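Local coordinates for protein Agap007691-pb (Anopheles gambiae, PDB 5C98) that is of unknown function but belongs to the serpin family, many of whose members inhibit serine proteases, at residues A[100-105]-A[138-143]; A[169-174]-A[319-324]. All coordinates share one frame; numbering follows the deposited sequence. Where two conformers were deposited one is given.

Contact 1: residues A[100-105]-A[138-143]; sequences FVLVEE and LAVNSF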
ATOM      1  N   PHE A 100      -3.628   3.855 -12.833  1.00 16.52           N
ATOM      2  CA  PHE A 100      -4.647   4.236 -13.798  1.00 15.97           C
ATOM      3  C   PHE A 100      -4.711   5.751 -13.764  1.00 15.51           C
ATOM      4  O   PHE A 100      -4.613   6.362 -12.686  1.00 17.35           O
ATOM      5  CB  PHE A 100      -5.973   3.609 -13.377  1.00 15.51           C
ATOM      6  CG  PHE A 100      -7.098   3.833 -14.322  1.00 16.99           C
ATOM      7  CD1 PHE A 100      -7.181   3.082 -15.476  1.00 17.80           C
ATOM      8  CD2 PHE A 100      -8.077   4.785 -14.069  1.00 19.42           C
ATOM      9  CE1 PHE A 100      -8.220   3.268 -16.392  1.00 18.33           C
ATOM     10  CE2 PHE A 100      -9.125   4.970 -14.968  1.00 19.08           C
ATOM     11  CZ  PHE A 100      -9.190   4.233 -16.139  1.00 18.28           C
ATOM     12  N   VAL A 101      -4.851   6.352 -14.927  1.00 15.19           N
ATOM     13  CA  VAL A 101      -4.822   7.797 -15.058  1.00 16.38           C
ATOM     14  C   VAL A 101      -6.078   8.243 -15.779  1.00 17.27           C
ATOM     15  O   VAL A 101      -6.423   7.690 -16.834  1.00 18.45           O
ATOM     16  CB  VAL A 101      -3.579   8.256 -15.838  1.00 15.27           C
ATOM     17  CG1 VAL A 101      -3.497   9.755 -15.923  1.00 18.12           C
ATOM     18  CG2 VAL A 101      -2.310   7.677 -15.236  1.00 17.54           C
ATOM     19  N   LEU A 102      -6.753   9.252 -15.222  1.00 15.36           N
ATOM     20  CA  LEU A 102      -7.810   9.957 -15.933  1.00 15.49           C
ATOM     21  C   LEU A 102      -7.282  11.287 -16.445  1.00 16.05           C
ATOM     22  O   LEU A 102      -6.594  12.012 -15.733  1.00 17.50           O
ATOM     23  CB  LEU A 102      -9.010  10.256 -15.034  1.00 18.61           C
ATOM     24  CG  LEU A 102      -9.808   9.080 -14.490  1.00 18.78           C
ATOM     25  CD1 LEU A 102     -10.866   9.592 -13.531  1.00 16.25           C
ATOM     26  CD2 LEU A 102     -10.446   8.330 -15.648  1.00 20.89           C
ATOM     27  N   VAL A 103      -7.608  11.599 -17.690  1.00 16.72           N
ATOM     28  CA  VAL A 103      -7.320  12.900 -18.281  1.00 17.67           C
ATOM     29  C   VAL A 103      -8.611  13.457 -18.866  1.00 19.65           C
ATOM     30  O   VAL A 103      -9.470  12.715 -19.362  1.00 19.42           O
ATOM     31  CB  VAL A 103      -6.223  12.846 -19.373  1.00 19.07           C
ATOM     32  CG1 VAL A 103      -4.869  12.508 -18.773  1.00 18.69           C
ATOM     33  CG2 VAL A 103      -6.592  11.868 -20.480  1.00 19.87           C
ATOM     34  N   GLU A 104      -8.749  14.779 -18.800  1.00 18.72           N
ATOM     35  CA  GLU A 104      -9.907  15.438 -19.406  1.00 20.10           C
ATOM     36  C   GLU A 104      -9.909  15.232 -20.917  1.00 19.80           C
ATOM     37  O   GLU A 104      -8.975  15.633 -21.621  1.00 21.13           O
ATOM     38  CB  GLU A 104      -9.892  16.934 -19.069  1.00 21.02           C
ATOM     39  CG  GLU A 104     -10.884  17.810 -19.851  1.00 23.68           C
ATOM     40  CD  GLU A 104     -12.320  17.304 -19.829  1.00 26.13           C
ATOM     41  OE1 GLU A 104     -12.794  16.882 -18.748  1.00 24.44           O
ATOM     42  OE2 GLU A 104     -12.961  17.342 -20.908  1.00 26.96           O
ATOM     43  N   GLU A 105     -10.993  14.648 -21.424  1.00 20.23           N
ATOM     44  CA  GLU A 105     -11.039  14.207 -22.813  1.00 22.79           C
ATOM     45  C   GLU A 105     -11.029  15.356 -23.814  1.00 26.40           C
ATOM     46  O   GLU A 105     -10.648  15.140 -24.967  1.00 24.61           O
ATOM     47  CB  GLU A 105     -12.280  13.347 -23.055  1.00 25.78           C
ATOM     48  CG  GLU A 105     -13.631  14.075 -22.899  1.00 26.49           C
ATOM     49  CD  GLU A 105     -14.820  13.129 -22.990  1.00 32.87           C
ATOM     50  OE1 GLU A 105     -14.608  11.900 -23.020  1.00 37.19           O
ATOM     51  OE2 GLU A 105     -15.972  13.617 -23.029  1.00 32.93           O
ATOM     52  N   LEU A 138     -16.918   5.623 -13.053  1.00 21.75           N
ATOM     53  CA  LEU A 138     -17.141   4.326 -13.676  1.00 22.24           C
ATOM     54  C   LEU A 138     -15.897   3.842 -14.413  1.00 20.97           C
ATOM     55  O   LEU A 138     -15.587   2.645 -14.395  1.00 21.85           O
ATOM     56  CB  LEU A 138     -18.336   4.393 -14.626  1.00 28.95           C
ATOM     57  CG  LEU A 138     -18.710   3.035 -15.232  1.00 33.51           C
ATOM     58  CD1 LEU A 138     -19.090   2.045 -14.155  1.00 37.60           C
ATOM     59  CD2 LEU A 138     -19.847   3.196 -16.235  1.00 35.92           C
ATOM     60  N   ALA A 139     -15.168   4.744 -15.059  1.00 20.53           N
ATOM     61  CA  ALA A 139     -13.955   4.323 -15.749  1.00 19.97           C
ATOM     62  C   ALA A 139     -12.966   3.712 -14.773  1.00 19.30           C
ATOM     63  O   ALA A 139     -12.361   2.669 -15.054  1.00 20.47           O
ATOM     64  CB  ALA A 139     -13.336   5.517 -16.484  1.00 19.66           C
ATOM     65  N   VAL A 140     -12.791   4.340 -13.610  1.00 19.61           N
ATOM     66  CA  VAL A 140     -11.859   3.821 -12.617  1.00 19.72           C
ATOM     67  C   VAL A 140     -12.354   2.491 -12.069  1.00 18.83           C
ATOM     68  O   VAL A 140     -11.615   1.496 -12.017  1.00 19.72           O
ATOM     69  CB  VAL A 140     -11.673   4.841 -11.477  1.00 19.55           C
ATOM     70  CG1 VAL A 140     -10.693   4.286 -10.419  1.00 19.45           C
ATOM     71  CG2 VAL A 140     -11.176   6.179 -12.041  1.00 20.12           C
ATOM     72  N   ASN A 141     -13.602   2.459 -11.629  1.00 19.49           N
ATOM     73  CA  ASN A 141     -14.114   1.258 -10.971  1.00 19.95           C
ATOM     74  C   ASN A 141     -14.139   0.071 -11.923  1.00 20.25           C
ATOM     75  O   ASN A 141     -13.816  -1.052 -11.514  1.00 20.31           O
ATOM     76  CB  ASN A 141     -15.492   1.518 -10.380  1.00 22.17           C
ATOM     77  CG  ASN A 141     -15.437   2.437  -9.186  1.00 21.44           C
ATOM     78  OD1 ASN A 141     -14.442   2.456  -8.456  1.00 21.53           O
ATOM     79  ND2 ASN A 141     -16.482   3.232  -8.998  1.00 23.24           N
ATOM     80  N   SER A 142     -14.504   0.298 -13.198  1.00 21.68           N
ATOM     81  CA  SER A 142     -14.536  -0.805 -14.150  0.50 21.13           C
ATOM     82  C   SER A 142     -13.133  -1.323 -14.451  1.00 21.06           C
ATOM     83  O   SER A 142     -12.945  -2.540 -14.597  1.00 21.92           O
ATOM     84  CB  SER A 142     -15.296  -0.414 -15.422  0.50 28.95           C
ATOM     85  OG  SER A 142     -14.635   0.590 -16.162  0.50 24.19           O
ATOM     86  N   PHE A 143     -12.136  -0.438 -14.514  1.00 19.60           N
ATOM     87  CA  PHE A 143     -10.765  -0.891 -14.739  1.00 19.08           C
ATOM     88  C   PHE A 143     -10.322  -1.841 -13.638  1.00 18.97           C
ATOM     89  O   PHE A 143      -9.797  -2.927 -13.920  1.00 19.11           O
ATOM     90  CB  PHE A 143      -9.805   0.288 -14.832  1.00 18.36           C
ATOM     91  CG  PHE A 143      -8.366  -0.113 -14.918  1.00 18.95           C
ATOM     92  CD1 PHE A 143      -7.818  -0.481 -16.137  1.00 20.87           C
ATOM     93  CD2 PHE A 143      -7.557  -0.106 -13.800  1.00 19.13           C
ATOM     94  CE1 PHE A 143      -6.504  -0.841 -16.228  1.00 19.38           C
ATOM     95  CE2 PHE A 143      -6.240  -0.474 -13.896  1.00 18.57           C
ATOM     96  CZ  PHE A 143      -5.719  -0.851 -15.110  1.00 18.29           C
TER

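Contact 2: residues A[169-174]-A[319-324]; sequences LMLFSG and NGFIQH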
ATOM      1  N   LEU A 169      -6.620  16.089 -14.473  1.00 18.18           N
ATOM      2  CA  LEU A 169      -5.642  15.009 -14.380  1.00 17.15           C
ATOM      3  C   LEU A 169      -5.760  14.361 -13.014  1.00 17.66           C
ATOM      4  O   LEU A 169      -5.599  15.043 -11.996  1.00 19.03           O
ATOM      5  CB  LEU A 169      -4.234  15.570 -14.530  1.00 20.65           C
ATOM      6  CG  LEU A 169      -3.090  14.580 -14.422  1.00 19.36           C
ATOM      7  CD1 LEU A 169      -3.061  13.631 -15.629  1.00 20.22           C
ATOM      8  CD2 LEU A 169      -1.750  15.329 -14.342  1.00 20.31           C
ATOM      9  N   MET A 170      -5.981  13.044 -12.977  1.00 15.87           N
ATOM     10  CA  MET A 170      -6.081  12.323 -11.717  1.00 17.29           C
ATOM     11  C   MET A 170      -5.404  10.975 -11.833  1.00 17.60           C
ATOM     12  O   MET A 170      -5.374  10.368 -12.907  1.00 18.53           O
ATOM     13  CB  MET A 170      -7.530  12.070 -11.331  1.00 16.84           C
ATOM     14  CG  MET A 170      -8.350  13.355 -11.261  1.00 19.57           C
ATOM     15  SD  MET A 170      -9.930  13.125 -10.423  1.00 25.56           S
ATOM     16  CE  MET A 170      -9.378  13.056  -8.737  1.00 24.21           C
ATOM     17  N   LEU A 171      -4.836  10.526 -10.714  1.00 15.01           N
ATOM     18  CA  LEU A 171      -4.032   9.317 -10.661  1.00 14.79           C
ATOM     19  C   LEU A 171      -4.622   8.362  -9.636  1.00 14.40           C
ATOM     20  O   LEU A 171      -5.144   8.796  -8.605  1.00 14.81           O
ATOM     21  CB  LEU A 171      -2.584   9.657 -10.245  1.00 16.23           C
ATOM     22  CG  LEU A 171      -1.578   8.505 -10.154  1.00 15.17           C
ATOM     23  CD1 LEU A 171      -1.394   7.804 -11.504  1.00 16.87           C
ATOM     24  CD2 LEU A 171      -0.267   9.073  -9.637  1.00 16.64           C
ATOM     25  N   PHE A 172      -4.533   7.059  -9.904  1.00 16.53           N
ATOM     26  CA  PHE A 172      -5.041   6.008  -9.040  1.00 15.89           C
ATOM     27  C   PHE A 172      -4.025   4.886  -8.929  1.00 15.45           C
ATOM     28  O   PHE A 172      -3.340   4.573  -9.901  1.00 15.01           O
ATOM     29  CB  PHE A 172      -6.389   5.497  -9.567  1.00 14.34           C
ATOM     30  CG  PHE A 172      -7.359   6.609  -9.754  1.00 16.47           C
ATOM     31  CD1 PHE A 172      -8.190   6.999  -8.711  1.00 17.21           C
ATOM     32  CD2 PHE A 172      -7.406   7.323 -10.930  1.00 17.29           C
ATOM     33  CE1 PHE A 172      -9.047   8.072  -8.881  1.00 18.45           C
ATOM     34  CE2 PHE A 172      -8.240   8.394 -11.078  1.00 18.43           C
ATOM     35  CZ  PHE A 172      -9.067   8.762 -10.063  1.00 19.45           C
ATOM     36  N   SER A 173      -3.913   4.311  -7.725  1.00 14.77           N
ATOM     37  CA  SER A 173      -3.038   3.177  -7.457  1.00 16.13           C
ATOM     38  C   SER A 173      -3.847   2.115  -6.744  1.00 15.05           C
ATOM     39  O   SER A 173      -4.480   2.405  -5.725  1.00 15.69           O
ATOM     40  CB  SER A 173      -1.910   3.620  -6.528  1.00 15.53           C
ATOM     41  OG  SER A 173      -1.329   2.482  -5.893  1.00 17.04           O
ATOM     42  N   GLY A 174      -3.818   0.897  -7.252  1.00 14.86           N
ATOM     43  CA  GLY A 174      -4.362  -0.248  -6.546  1.00 17.26           C
ATOM     44  C   GLY A 174      -3.266  -1.243  -6.233  1.00 17.72           C
ATOM     45  O   GLY A 174      -2.572  -1.664  -7.163  1.00 17.99           O
ATOM     46  N   ASN A 319      -4.498  16.818  -9.910  1.00 17.37           N
ATOM     47  CA  ASN A 319      -5.687  17.225  -9.156  1.00 17.49           C
ATOM     48  C   ASN A 319      -6.087  16.256  -8.052  1.00 19.64           C
ATOM     49  O   ASN A 319      -6.780  16.666  -7.114  1.00 21.74           O
ATOM     50  CB  ASN A 319      -6.881  17.438 -10.090  1.00 18.84           C
ATOM     51  CG  ASN A 319      -6.648  18.547 -11.058  1.00 17.84           C
ATOM     52  OD1 ASN A 319      -6.526  18.327 -12.256  1.00 19.82           O
ATOM     53  ND2 ASN A 319      -6.525  19.770 -10.532  1.00 23.80           N
ATOM     54  N   GLY A 320      -5.646  15.004  -8.119  1.00 18.81           N
ATOM     55  CA  GLY A 320      -5.970  14.023  -7.118  1.00 17.49           C
ATOM     56  C   GLY A 320      -5.137  12.783  -7.303  1.00 16.44           C
ATOM     57  O   GLY A 320      -4.673  12.503  -8.414  1.00 17.42           O
ATOM     58  N   PHE A 321      -4.942  12.060  -6.208  1.00 17.12           N
ATOM     59  CA  PHE A 321      -4.238  10.772  -6.233  1.00 16.17           C
ATOM     60  C   PHE A 321      -4.853   9.943  -5.122  1.00 18.18           C
ATOM     61  O   PHE A 321      -4.683  10.279  -3.948  1.00 17.21           O
ATOM     62  CB  PHE A 321      -2.733  10.975  -6.022  1.00 17.73           C
ATOM     63  CG  PHE A 321      -1.902   9.711  -6.135  1.00 16.07           C
ATOM     64  CD1 PHE A 321      -2.458   8.515  -6.574  1.00 17.51           C
ATOM     65  CD2 PHE A 321      -0.560   9.726  -5.796  1.00 18.02           C
ATOM     66  CE1 PHE A 321      -1.678   7.343  -6.680  1.00 19.72           C
ATOM     67  CE2 PHE A 321       0.200   8.559  -5.889  1.00 17.14           C
ATOM     68  CZ  PHE A 321      -0.362   7.389  -6.330  1.00 18.73           C
ATOM     69  N   ILE A 322      -5.587   8.895  -5.484  1.00 16.21           N
ATOM     70  CA  ILE A 322      -6.230   7.979  -4.553  1.00 16.61           C
ATOM     71  C   ILE A 322      -5.594   6.606  -4.692  1.00 15.93           C
ATOM     72  O   ILE A 322      -5.352   6.136  -5.808  1.00 16.96           O
ATOM     73  CB  ILE A 322      -7.748   7.889  -4.821  1.00 19.75           C
ATOM     74  CG1 ILE A 322      -8.420   9.256  -4.615  1.00 23.88           C
ATOM     75  CG2 ILE A 322      -8.388   6.839  -3.938  1.00 18.58           C
ATOM     76  CD1 ILE A 322      -8.308   9.827  -3.229  1.00 27.09           C
ATOM     77  N   GLN A 323      -5.376   5.956  -3.558  1.00 13.59           N
ATOM     78  CA  GLN A 323      -4.901   4.580  -3.501  1.00 14.99           C
ATOM     79  C   GLN A 323      -5.928   3.700  -2.809  1.00 14.54           C
ATOM     80  O   GLN A 323      -6.623   4.129  -1.889  1.00 15.29           O
ATOM     81  CB  GLN A 323      -3.573   4.466  -2.761  1.00 15.10           C
ATOM     82  CG  GLN A 323      -2.982   3.084  -2.730  1.00 15.51           C
ATOM     83  CD  GLN A 323      -1.557   3.066  -2.213  1.00 14.56           C
ATOM     84  OE1 GLN A 323      -1.301   3.243  -1.020  1.00 15.34           O
ATOM     85  NE2 GLN A 323      -0.612   2.856  -3.115  1.00 13.96           N
ATOM     86  N   HIS A 324      -6.028   2.444  -3.249  1.00 14.78           N
ATOM     87  CA  HIS A 324      -6.886   1.454  -2.611  1.00 15.62           C
ATOM     88  C   HIS A 324      -6.113   0.157  -2.531  1.00 15.56           C
ATOM     89  O   HIS A 324      -5.566  -0.312  -3.536  1.00 16.60           O
ATOM     90  CB  HIS A 324      -8.178   1.269  -3.418  1.00 15.67           C
ATOM     91  CG  HIS A 324      -9.374   0.912  -2.598  1.00 17.24           C
ATOM     92  ND1 HIS A 324     -10.619   1.467  -2.827  1.00 20.23           N
ATOM     93  CD2 HIS A 324      -9.542   0.033  -1.584  1.00 17.54           C
ATOM     94  CE1 HIS A 324     -11.492   0.950  -1.985  1.00 19.21           C
ATOM     95  NE2 HIS A 324     -10.867   0.077  -1.214  1.00 20.67           N
TER

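Contact 1: residues A[100-105]-A[138-143]
The packing of F100 and L102 against A139, V140 and F143 seats helix 133-146, the element known in serpins as helix F, on the main β-sheet. Helix segment 138-143 runs almost antiparallel to strand segment 100-104, at 160°, with the axes 9.5 Å apart at closest approach. The rings of F100 and F143 form an offset stack with centroids 4.7 Å apart and planes at 29°, their side chains sliding past each other in opposite directions. The overlap is partial: F100 CD1 lies over the rim of the F143 ring, 3.5 Å from F143 CG, while F143 CB makes a CH-π contact over the face of F100. F100 CG is anti to the backbone N (chi1 -176°); at the far end of the ring, CZ comes within 3.7 Å of A139 O, which approaches the ring obliquely. V140 CG2 touches two partners, 3.8 Å from F100 CE2 and 3.7 Å from L102 CD1; the side chains of V140 and L102 cross at about a right angle. The other branch of L102, CD2, meets A139 CB at 4.1 Å. No hydrogen bond joins the segments; hydrophobic burial does the work. V101 points away from the helix and touches F117 of helix 111-119; V103 touches F113. Apolar residues of a helix packed on alternate residues of a strand are typical of helix-on-sheet packing, here helix F of the serpin fold.

Contact 2: residues A[169-174]-A[319-324]
L171 and F321 meet on the more closely packed face of two parallel strands, 169-174 and 320-324. Lying side by side and pointing the same way, they bring L171 CD2 over the centre of the F321 ring, 3.5 Å from its centroid and 5° off the normal. The ring edge continues the packing, with F321 CE1 3.7 Å from S173 CB. Beyond it, Q323 NE2 gives a nearly straight hydrogen bond to S173 OG (2.9 Å, 179°), in the Q323 amide plane; H45 ND1 also hydrogen-bonds to this hydroxyl. Backbone bonds join the strands, among them L171 N to G320 O. The opposite face is looser: F172 CD1 only approaches I322 CB at 4.0 Å, and the ends of I322 and H324 lead away, I322 touching K286 and H324 ND1 hydrogen-bonded to F154 O. One spot there is snug: M170 CE lies 3.9 Å from G320 CA, where the lack of a side chain leaves room for the methyl. At the partly exposed end, N319 N bonds to L169 O (3.0 Å), while N319 OD1 accepts a bent hydrogen bond from L169 N (3.2 Å), on an in-plane lone pair, besides one from K168 N. Helix 43-51 covers the tight face, V46 and A49 touching F321, while strands 95-104 and 270-287 flank the pair, as in a serpin main sheet with strands 3A and 5A adjacent and no reactive loop between them.

In the fold
Strand 169-177 connects the two contacts: it pairs with strand 95-104 of contact 1 on one edge and with strand 320-328 of contact 2 on the other. F100 O lies 2.9 Å from F172 N, a probable hydrogen bond that carries the sheet across. Both contacts are buried, but contact 1 lies farther out, about 20 Å between its centre and that of the chain, against 13 Å for contact 2. Their chemistry follows their place. Contact 1 lays a helix on one face mainly through apolar side chains, with no hydrogen bond between the segments; contact 2 joins strands edge to edge, adding backbone bonds and buried polar groups beneath helix 43-51.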